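Side-chain contacts in free serine kinase (Thermococcus kodakarensis KOD1, PDB 5X0J), which phosphorylates free L-serine with ADP as phosphate donor, giving O-phospho-L-serine and AMP in the first step of cysteine biosynthesis from serine: residues A[2-7]-A[100-105]; A[32-37]-A[168-173]; A[108-113]-A[194-199]. The protein carries 1 engineered substitution. All coordinates share one frame; numbering follows the deposited sequence.

Contact 1 (A[2-7]-A[100-105]); sequences GVEKVP and YTWYPA. With SEP (phosphoserine), chain C.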
loop_
_atom_site.group_PDB
_atom_site.type_symbol
_atom_site.label_atom_id
_atom_site.label_comp_id
_atom_site.label_asym_id
_atom_site.label_seq_id
_atom_site.Cartn_x
_atom_site.Cartn_y
_atom_site.Cartn_z
ATOM N N GLY A 2 -7.993 5.591 7.151
ATOM C CA GLY A 2 -7.113 4.405 6.916
ATOM C C GLY A 2 -5.681 4.703 7.287
ATOM O O GLY A 2 -5.404 5.707 7.949
ATOM N N VAL A 3 -4.772 3.848 6.839
ATOM C CA VAL A 3 -3.358 3.943 7.214
ATOM C C VAL A 3 -2.558 4.933 6.379
ATOM O O VAL A 3 -1.437 5.244 6.754
ATOM C CB VAL A 3 -2.637 2.564 7.198
ATOM C CG1 VAL A 3 -3.378 1.564 8.082
ATOM C CG2 VAL A 3 -2.445 2.026 5.784
ATOM N N GLU A 4 -3.085 5.412 5.264
ATOM C CA GLU A 4 -2.305 6.284 4.376
ATOM C C GLU A 4 -2.441 7.758 4.739
ATOM O O GLU A 4 -3.527 8.233 5.088
ATOM C CB GLU A 4 -2.721 6.082 2.919
ATOM C CG GLU A 4 -2.346 4.708 2.377
ATOM C CD GLU A 4 -3.245 4.214 1.251
ATOM O OE1 GLU A 4 -4.441 4.566 1.209
ATOM O OE2 GLU A 4 -2.750 3.411 0.454
ATOM N N LYS A 5 -1.325 8.475 4.667
ATOM C CA LYS A 5 -1.321 9.931 4.802
ATOM C C LYS A 5 -2.087 10.533 3.636
ATOM O O LYS A 5 -1.851 10.161 2.485
ATOM C CB LYS A 5 0.122 10.432 4.767
ATOM C CG LYS A 5 0.321 11.941 4.848
ATOM C CD LYS A 5 0.022 12.486 6.224
ATOM C CE LYS A 5 0.197 13.993 6.246
ATOM N NZ LYS A 5 0.164 14.510 7.629
ATOM N N VAL A 6 -2.997 11.460 3.922
ATOM C CA VAL A 6 -3.730 12.165 2.872
ATOM C C VAL A 6 -2.741 13.032 2.083
ATOM O O VAL A 6 -1.861 13.662 2.695
ATOM C CB VAL A 6 -4.860 13.034 3.479
ATOM C CG1 VAL A 6 -5.518 13.931 2.438
ATOM C CG2 VAL A 6 -5.915 12.151 4.126
ATOM N N PRO A 7 -2.864 13.074 0.735
ATOM C CA PRO A 7 -1.951 13.939 -0.030
ATOM C C PRO A 7 -2.060 15.421 0.365
ATOM O O PRO A 7 -3.144 15.893 0.735
ATOM C CB PRO A 7 -2.388 13.722 -1.487
ATOM C CG PRO A 7 -3.164 12.460 -1.503
ATOM C CD PRO A 7 -3.787 12.340 -0.155
ATOM N N TYR A 100 4.348 4.855 -8.366
ATOM C CA TYR A 100 5.365 5.234 -7.394
ATOM C C TYR A 100 5.228 4.233 -6.241
ATOM O O TYR A 100 4.837 3.097 -6.496
ATOM C CB TYR A 100 5.179 6.709 -6.972
ATOM C CG TYR A 100 5.244 7.636 -8.158
ATOM C CD1 TYR A 100 4.099 7.927 -8.900
ATOM C CD2 TYR A 100 6.445 8.181 -8.570
ATOM C CE1 TYR A 100 4.154 8.740 -10.021
ATOM C CE2 TYR A 100 6.502 9.005 -9.692
ATOM C CZ TYR A 100 5.352 9.280 -10.405
ATOM N N THR A 101 5.526 4.618 -5.005
ATOM C CA THR A 101 5.398 3.708 -3.868
ATOM C C THR A 101 4.807 4.432 -2.661
ATOM O O THR A 101 4.614 5.657 -2.679
ATOM C CB THR A 101 6.766 3.048 -3.554
ATOM O OG1 THR A 101 6.595 1.912 -2.696
ATOM C CG2 THR A 101 7.745 4.015 -2.895
ATOM N N TRP A 102 4.525 3.658 -1.619
ATOM C CA TRP A 102 4.154 4.153 -0.307
ATOM C C TRP A 102 5.283 3.779 0.636
ATOM O O TRP A 102 5.779 2.643 0.615
ATOM C CB TRP A 102 2.862 3.507 0.205
ATOM C CG TRP A 102 1.647 3.815 -0.595
ATOM C CD1 TRP A 102 1.093 3.049 -1.573
ATOM C CD2 TRP A 102 0.803 4.959 -0.458
ATOM N NE1 TRP A 102 -0.042 3.645 -2.059
ATOM C CE2 TRP A 102 -0.234 4.830 -1.400
ATOM C CE3 TRP A 102 0.829 6.089 0.370
ATOM C CZ2 TRP A 102 -1.243 5.784 -1.537
ATOM C CZ3 TRP A 102 -0.161 7.049 0.223
ATOM C CH2 TRP A 102 -1.182 6.896 -0.730
ATOM N N TYR A 103 5.658 4.725 1.492
ATOM C CA TYR A 103 6.728 4.522 2.469
ATOM C C TYR A 103 6.125 4.214 3.839
ATOM O O TYR A 103 5.410 5.052 4.374
ATOM C CB TYR A 103 7.615 5.780 2.544
ATOM C CG TYR A 103 8.145 6.203 1.205
ATOM C CD1 TYR A 103 9.157 5.488 0.585
ATOM C CD2 TYR A 103 7.617 7.300 0.540
ATOM C CE1 TYR A 103 9.633 5.865 -0.663
ATOM C CE2 TYR A 103 8.078 7.682 -0.699
ATOM C CZ TYR A 103 9.095 6.972 -1.291
ATOM O OH TYR A 103 9.542 7.356 -2.524
ATOM N N PRO A 104 6.398 3.014 4.406
ATOM C CA PRO A 104 5.948 2.764 5.774
ATOM C C PRO A 104 6.644 3.723 6.723
ATOM O O PRO A 104 7.820 4.044 6.514
ATOM C CB PRO A 104 6.386 1.316 6.055
ATOM C CG PRO A 104 6.807 0.746 4.749
ATOM C CD PRO A 104 7.154 1.874 3.847
ATOM N N ALA A 105 5.940 4.149 7.763
ATOM C CA ALA A 105 6.495 5.067 8.764
ATOM C C ALA A 105 5.857 4.783 10.101
ATOM O O ALA A 105 4.768 4.226 10.168
ATOM C CB ALA A 105 6.249 6.511 8.367
HETATM N N SEP C . -1.962 -0.487 -4.989
HETATM C CA SEP C . -2.429 0.663 -4.155
HETATM C CB SEP C . -1.807 0.555 -2.762
HETATM O OG SEP C . -2.181 -0.693 -2.181
HETATM C C SEP C . -2.116 1.968 -4.838
HETATM O O SEP C . -2.112 3.029 -4.182
HETATM O OXT SEP C . -1.862 2.005 -6.057
HETATM P P SEP C . -3.709 -0.973 -1.714
HETATM O O1P SEP C . -4.276 0.391 -1.354
HETATM O O2P SEP C . -3.508 -1.882 -0.544
HETATM O O3P SEP C . -4.367 -1.638 -2.895
#
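Glu4 and Trp102 mark the closest approach of the two backbones, with 8.3 Å between their CA atoms, so side chains bridge the gap between the irregular N-terminal segment 2-7 and segment 100-105, where Trp102 sits at an interruption of strand 98-107. Both CB atoms point toward the opposite segment. Glu4 lies over one face of the indole: its CG stands 3.9 Å from the centroid of the six-membered ring, 10° off the normal, a CH-pi contact. Beyond CG the chain runs extended, carrying the carboxylate across the same face until OE2 is 3.4 Å from Trp102 CE2, with the carboxylate and ring planes 24° apart. Lys5 O approaches the ring rim at Trp102 CZ3, while the Lys5 amine turns away to a salt bridge with Asp188. At the ring edge Trp102 NE1 donates a nearly straight hydrogen bond, 3.0 Å and 164°, to O of the phosphoserine carboxylate. Glu4 OE2 is paired with Lys221 NZ, which also binds the phosphoserine. The indole thus serves the product through its N-H and the N-terminal segment through its face, and the salt bridge to Lys221 probably offsets the negative charge that Glu4 brings close to the phosphate and magnesium.

Contact 2 (A[32-37]-A[168-173]); sequences LVQKEL and MSVEGK. With AMP (adenosine monophosphate), chain B.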
loop_
_atom_site.group_PDB
_atom_site.type_symbol
_atom_site.label_atom_id
_atom_site.label_comp_id
_atom_site.label_asym_id
_atom_site.label_seq_id
_atom_site.Cartn_x
_atom_site.Cartn_y
_atom_site.Cartn_z
ATOM N N LEU A 32 -1.528 -7.345 2.652
ATOM C CA LEU A 32 -2.413 -6.456 3.411
ATOM C C LEU A 32 -1.775 -5.954 4.699
ATOM O O LEU A 32 -0.872 -6.582 5.223
ATOM C CB LEU A 32 -3.713 -7.188 3.765
ATOM C CG LEU A 32 -4.454 -7.875 2.618
ATOM C CD1 LEU A 32 -5.770 -8.453 3.109
ATOM C CD2 LEU A 32 -4.698 -6.892 1.474
ATOM N N VAL A 33 -2.235 -4.790 5.154
ATOM C CA VAL A 33 -1.989 -4.205 6.469
ATOM C C VAL A 33 -3.270 -4.408 7.275
ATOM O O VAL A 33 -4.365 -3.989 6.842
ATOM C CB VAL A 33 -1.698 -2.689 6.339
ATOM C CG1 VAL A 33 -1.395 -2.072 7.706
ATOM C CG2 VAL A 33 -0.556 -2.457 5.343
ATOM N N GLN A 34 -3.151 -5.043 8.442
ATOM C CA GLN A 34 -4.328 -5.408 9.226
ATOM C C GLN A 34 -5.207 -4.221 9.587
ATOM O O GLN A 34 -6.426 -4.296 9.449
ATOM C CB GLN A 34 -3.951 -6.171 10.495
ATOM C CG GLN A 34 -5.165 -6.525 11.345
ATOM C CD GLN A 34 -4.887 -7.618 12.343
ATOM O OE1 GLN A 34 -4.202 -8.580 12.033
ATOM N NE2 GLN A 34 -5.451 -7.489 13.541
ATOM N N LYS A 35 -4.606 -3.128 10.047
ATOM C CA LYS A 35 -5.405 -1.950 10.426
ATOM C C LYS A 35 -6.146 -1.312 9.254
ATOM O O LYS A 35 -7.197 -0.706 9.444
ATOM C CB LYS A 35 -4.537 -0.887 11.085
ATOM C CG LYS A 35 -3.978 -1.283 12.435
ATOM C CD LYS A 35 -4.985 -1.272 13.555
ATOM C CE LYS A 35 -4.258 -1.153 14.889
ATOM N NZ LYS A 35 -5.170 -1.390 16.031
ATOM N N GLU A 36 -5.593 -1.423 8.050
ATOM C CA GLU A 36 -6.253 -0.921 6.833
ATOM C C GLU A 36 -7.478 -1.785 6.504
ATOM O O GLU A 36 -8.552 -1.267 6.193
ATOM C CB GLU A 36 -5.249 -0.912 5.678
ATOM C CG GLU A 36 -5.713 -0.315 4.349
ATOM C CD GLU A 36 -5.657 1.195 4.269
ATOM O OE1 GLU A 36 -5.185 1.703 3.224
ATOM O OE2 GLU A 36 -6.051 1.850 5.247
ATOM N N LEU A 37 -7.313 -3.102 6.582
ATOM C CA LEU A 37 -8.412 -4.042 6.368
ATOM C C LEU A 37 -9.541 -3.818 7.379
ATOM O O LEU A 37 -10.712 -3.699 7.007
ATOM C CB LEU A 37 -7.891 -5.483 6.472
ATOM C CG LEU A 37 -8.913 -6.587 6.213
ATOM C CD1 LEU A 37 -9.564 -6.420 4.848
ATOM C CD2 LEU A 37 -8.244 -7.947 6.355
ATOM N N MET A 168 3.410 -4.963 15.225
ATOM C CA MET A 168 3.593 -3.918 16.232
ATOM C C MET A 168 2.443 -2.922 16.224
ATOM O O MET A 168 2.061 -2.418 17.278
ATOM C CB MET A 168 4.936 -3.215 16.056
ATOM C CG MET A 168 6.116 -4.138 16.329
ATOM S SD MET A 168 7.722 -3.334 16.269
ATOM C CE MET A 168 7.755 -2.560 17.894
ATOM N N SER A 169 1.896 -2.656 15.041
ATOM C CA SER A 169 0.710 -1.809 14.887
ATOM C C SER A 169 -0.510 -2.430 15.574
ATOM O O SER A 169 -1.225 -1.777 16.340
ATOM C CB SER A 169 0.455 -1.588 13.394
ATOM O OG SER A 169 -0.826 -1.061 13.130
ATOM N N VAL A 170 -0.738 -3.711 15.306
ATOM C CA VAL A 170 -1.861 -4.438 15.929
ATOM C C VAL A 170 -1.712 -4.504 17.448
ATOM O O VAL A 170 -2.704 -4.383 18.178
ATOM C CB VAL A 170 -2.021 -5.840 15.307
ATOM C CG1 VAL A 170 -3.018 -6.695 16.085
ATOM C CG2 VAL A 170 -2.464 -5.713 13.852
ATOM N N GLU A 171 -0.478 -4.679 17.911
ATOM C CA GLU A 171 -0.176 -4.701 19.348
ATOM C C GLU A 171 -0.287 -3.320 20.025
ATOM O O GLU A 171 -0.283 -3.243 21.253
ATOM C CB GLU A 171 1.228 -5.279 19.582
ATOM C CG GLU A 171 1.385 -6.765 19.227
ATOM C CD GLU A 171 2.818 -7.156 18.912
ATOM O OE1 GLU A 171 3.744 -6.475 19.398
ATOM O OE2 GLU A 171 3.033 -8.157 18.174
ATOM N N GLY A 172 -0.381 -2.243 19.246
ATOM C CA GLY A 172 -0.467 -0.884 19.790
ATOM C C GLY A 172 0.868 -0.256 20.147
ATOM O O GLY A 172 0.901 0.851 20.693
ATOM N N LYS A 173 1.971 -0.927 19.824
ATOM C CA LYS A 173 3.303 -0.439 20.165
ATOM C C LYS A 173 3.715 0.738 19.288
ATOM O O LYS A 173 4.487 1.590 19.725
ATOM C CB LYS A 173 4.333 -1.564 20.065
ATOM C CG LYS A 173 4.122 -2.665 21.090
ATOM C CD LYS A 173 5.197 -3.733 20.978
ATOM C CE LYS A 173 5.204 -4.658 22.186
ATOM N NZ LYS A 173 3.946 -5.443 22.297
HETATM P P AMP B . -7.524 -0.430 -0.438
HETATM O O1P AMP B . -8.924 -1.000 -0.604
HETATM O O2P AMP B . -6.459 -1.504 -0.356
HETATM O O3P AMP B . -7.245 0.657 -1.442
HETATM O "O5'" AMP B . -7.484 0.261 1.014
HETATM C "C5'" AMP B . -8.661 0.637 1.723
HETATM C "C4'" AMP B . -9.410 1.715 0.961
HETATM O "O4'" AMP B . -10.759 1.729 1.383
HETATM C "C3'" AMP B . -8.955 3.174 1.188
HETATM O "O3'" AMP B . -8.744 3.791 -0.080
HETATM C "C2'" AMP B . -10.093 3.897 1.907
HETATM O "O2'" AMP B . -10.218 5.271 1.549
HETATM C "C1'" AMP B . -11.226 3.049 1.401
HETATM N N9 AMP B . -12.497 3.095 2.151
HETATM C C8 AMP B . -12.701 3.352 3.456
HETATM N N7 AMP B . -14.017 3.268 3.768
HETATM C C5 AMP B . -14.657 2.941 2.639
HETATM C C6 AMP B . -16.058 2.701 2.254
HETATM N N6 AMP B . -17.037 2.792 3.180
HETATM N N1 AMP B . -16.300 2.388 0.959
HETATM C C2 AMP B . -15.327 2.290 0.024
HETATM N N3 AMP B . -14.033 2.507 0.308
HETATM C C4 AMP B . -13.658 2.827 1.570
HETATM O O HOH W 1 -1.843 -3.095 10.894
#
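The Val170 CG2 methyl sits over one face of the Gln34 amide, nearly straight above Gln34 CD at 3.4 Å; the same methyl also reaches Gln34 CB and CG. Val170 CG1 comes to 3.6 Å from Gln34 NE2, and the two side chains cross at about a right angle. Gln34 stretches outward because CG is anti to the backbone N (chi1 178°) and the chain stays extended beyond it; NE2 is hydrogen-bonded to Glu38, one turn further along the same helix. Beside it, Lys35 bends at chi2 (-74°), bringing its CE to 3.4 Å from Ser169 O. A water also bridges the two helices: it accepts from Lys35 N at 2.9 Å and lies 3.2 Å from Ser169 OG, though this second link holds for one of two Ser169 conformers and is less certain. Gln34 N is bound by Asp166 of helix 155-170. Glu36 turns instead toward the nucleotide site, where OE1 is 3.5 Å from AMP O5' and forms a salt bridge with Lys221. Thus the start of one helix meets the end of another, which closes in a Schellman motif at Gly172 with its positive phi, and the junction joins the ParB-like N-terminal part, with its AMP pocket, to the SerK C-terminal part.

Contact 3 (A[108-113]-A[194-199]); sequences GDLNEV and IDYVFI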
loop_
_atom_site.group_PDB
_atom_site.type_symbol
_atom_site.label_atom_id
_atom_site.label_comp_id
_atom_site.label_asym_id
_atom_site.label_seq_id
_atom_site.Cartn_x
_atom_site.Cartn_y
_atom_site.Cartn_z
ATOM N N GLY A 108 6.797 5.846 17.341
ATOM C CA GLY A 108 7.102 4.849 18.360
ATOM C C GLY A 108 8.586 4.738 18.618
ATOM O O GLY A 108 9.381 5.548 18.120
ATOM N N ASP A 109 8.962 3.728 19.398
ATOM C CA ASP A 109 10.339 3.598 19.855
ATOM C C ASP A 109 11.209 2.863 18.832
ATOM O O ASP A 109 10.980 1.676 18.562
ATOM C CB ASP A 109 10.409 2.863 21.185
ATOM C CG ASP A 109 11.821 2.807 21.717
ATOM O OD1 ASP A 109 12.355 3.868 22.092
ATOM O OD2 ASP A 109 12.419 1.722 21.725
ATOM N N LEU A 110 12.211 3.565 18.299
ATOM C CA LEU A 110 13.177 2.991 17.359
ATOM C C LEU A 110 13.779 1.687 17.864
ATOM O O LEU A 110 13.777 0.690 17.156
ATOM C CB LEU A 110 14.313 3.972 17.064
ATOM C CG LEU A 110 15.454 3.411 16.194
ATOM C CD1 LEU A 110 14.959 3.171 14.766
ATOM C CD2 LEU A 110 16.667 4.327 16.231
ATOM N N ASN A 111 14.321 1.699 19.078
ATOM C CA ASN A 111 15.015 0.517 19.595
ATOM C C ASN A 111 14.116 -0.720 19.662
ATOM O O ASN A 111 14.547 -1.819 19.322
ATOM C CB ASN A 111 15.654 0.805 20.963
ATOM C CG ASN A 111 16.778 1.838 20.888
ATOM O OD1 ASN A 111 17.343 2.108 19.824
ATOM N ND2 ASN A 111 17.116 2.414 22.038
ATOM N N GLU A 112 12.862 -0.531 20.058
ATOM C CA GLU A 112 11.884 -1.619 20.071
ATOM C C GLU A 112 11.619 -2.176 18.663
ATOM O O GLU A 112 11.556 -3.393 18.476
ATOM C CB GLU A 112 10.569 -1.138 20.686
ATOM C CG GLU A 112 9.610 -2.249 21.062
ATOM C CD GLU A 112 8.415 -1.749 21.860
ATOM O OE1 GLU A 112 8.014 -0.565 21.704
ATOM O OE2 GLU A 112 7.882 -2.543 22.650
ATOM N N VAL A 113 11.455 -1.281 17.692
ATOM C CA VAL A 113 11.256 -1.680 16.292
ATOM C C VAL A 113 12.498 -2.433 15.786
ATOM O O VAL A 113 12.377 -3.526 15.233
ATOM C CB VAL A 113 10.894 -0.471 15.385
ATOM C CG1 VAL A 113 10.841 -0.868 13.912
ATOM C CG2 VAL A 113 9.547 0.123 15.794
ATOM N N ILE A 194 5.630 11.760 13.341
ATOM C CA ILE A 194 6.254 10.437 13.226
ATOM C C ILE A 194 7.702 10.525 13.658
ATOM O O ILE A 194 8.255 11.617 13.785
ATOM C CB ILE A 194 6.194 9.865 11.793
ATOM C CG1 ILE A 194 6.872 10.798 10.776
ATOM C CG2 ILE A 194 4.754 9.559 11.383
ATOM C CD1 ILE A 194 7.251 10.073 9.501
ATOM N N ASP A 195 8.321 9.365 13.853
ATOM C CA ASP A 195 9.737 9.274 14.220
ATOM C C ASP A 195 10.635 8.765 13.084
ATOM O O ASP A 195 11.719 9.301 12.863
ATOM C CB ASP A 195 9.867 8.408 15.471
ATOM C CG ASP A 195 9.074 8.973 16.641
ATOM O OD1 ASP A 195 9.228 10.187 16.919
ATOM O OD2 ASP A 195 8.276 8.238 17.260
ATOM N N TYR A 196 10.181 7.748 12.355
ATOM C CA TYR A 196 10.999 7.088 11.334
ATOM C C TYR A 196 10.176 6.763 10.111
ATOM O O TYR A 196 8.974 6.529 10.211
ATOM C CB TYR A 196 11.653 5.812 11.912
ATOM C CG TYR A 196 12.918 6.158 12.647
ATOM C CD1 TYR A 196 12.885 6.558 13.978
ATOM C CD2 TYR A 196 14.140 6.173 11.986
ATOM C CE1 TYR A 196 14.047 6.945 14.633
ATOM C CE2 TYR A 196 15.307 6.556 12.631
ATOM C CZ TYR A 196 15.249 6.939 13.954
ATOM O OH TYR A 196 16.392 7.339 14.595
ATOM N N VAL A 197 10.836 6.782 8.955
ATOM C CA VAL A 197 10.228 6.365 7.694
ATOM C C VAL A 197 11.137 5.313 7.045
ATOM O O VAL A 197 12.354 5.329 7.238
ATOM C CB VAL A 197 9.950 7.584 6.767
ATOM C CG1 VAL A 197 11.234 8.262 6.319
ATOM C CG2 VAL A 197 9.139 7.173 5.541
ATOM N N PHE A 198 10.533 4.383 6.315
ATOM C CA PHE A 198 11.235 3.334 5.586
ATOM C C PHE A 198 11.198 3.679 4.100
ATOM O O PHE A 198 10.113 3.698 3.499
ATOM C CB PHE A 198 10.573 1.974 5.787
ATOM C CG PHE A 198 10.733 1.383 7.158
ATOM C CD1 PHE A 198 9.891 1.752 8.181
ATOM C CD2 PHE A 198 11.688 0.399 7.400
ATOM C CE1 PHE A 198 10.009 1.181 9.441
ATOM C CE2 PHE A 198 11.805 -0.180 8.652
ATOM C CZ PHE A 198 10.957 0.209 9.676
ATOM N N ILE A 199 12.364 3.922 3.511
ATOM C CA ILE A 199 12.482 4.310 2.102
ATOM C C ILE A 199 12.783 3.083 1.249
ATOM O O ILE A 199 13.634 2.260 1.603
ATOM C CB ILE A 199 13.609 5.348 1.902
ATOM C CG1 ILE A 199 13.405 6.584 2.798
ATOM C CG2 ILE A 199 13.761 5.731 0.429
ATOM C CD1 ILE A 199 12.127 7.357 2.580
#
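Leu110 packs on one face of the Tyr196 ring, its CD1 methyl centred over the phenol at 3.8 Å from the centroid and 8° off the normal, a CH-pi contact. The other methyl, CD2, reaches past the ring carbons to 3.4 Å from Tyr196 OH, and CB rests near CE1, so the leucine follows the ring from its CE1 edge to its hydroxyl. With CG anti to the backbone N (chi1 174°), both methyls are carried out from the first turn of the helix to the tyrosine. About one turn further along the helix, Val113 CG1 meets the edge of Phe198 at CZ, a looser contact of 4.4 Å. The polar counterpart is at the start of the segment, where Gly108 N donates to Asp195 OD2 at 2.8 Å, with an angle of 155° at the hydrogen, using the anti lone pair of that oxygen. Asp195 OD1 forms a salt bridge with Lys107, so the carboxylate grips both the residue before the glycine and the glycine itself. Asp195 and Tyr196 both face Phe106, a classic beta bulge in the antiparallel pairing of strands 98-107 and 196-199; here helix 110-119 leaves the first strand and packs back on its neighbour. Asp109 is the N-cap of that helix: its OD2 accepts from Glu112 N at 2.8 Å, which caps the first turn, the one that carries Leu110. Farther out, Tyr196 OH is hydrogen-bonded to the backbone N of Lys147, holding the far end of the ring. Leu143 of strand 141-144 touches both aromatic residues, while Val161 and Leu165 of helix 155-170 pack on Phe198.

Overall arrangement
Contact 1 is a surface contact of partly exposed residues at the phosphoserine site, whereas contacts 2 and 3 are partly buried. Contacts 1 and 3 share one antiparallel sheet: Pro104 O and Phe198 N, 2.7 Å apart, pair neighbouring strands 98-107 and 196-199. Contacts 1 and 2 meet near the ligands, where Glu36 OE2 lies 2.9 Å from Val3 N. Contact 2 touches contact 3 through Met168, which packs on Glu112 and Val113 of helix 110-119. Chemistry changes with place: an indole with a carboxylate over its face and the product at its N-H in contact 1, a water-bridged helix junction in contact 2, and apolar helix-on-sheet packing with a carboxylate tether in contact 3.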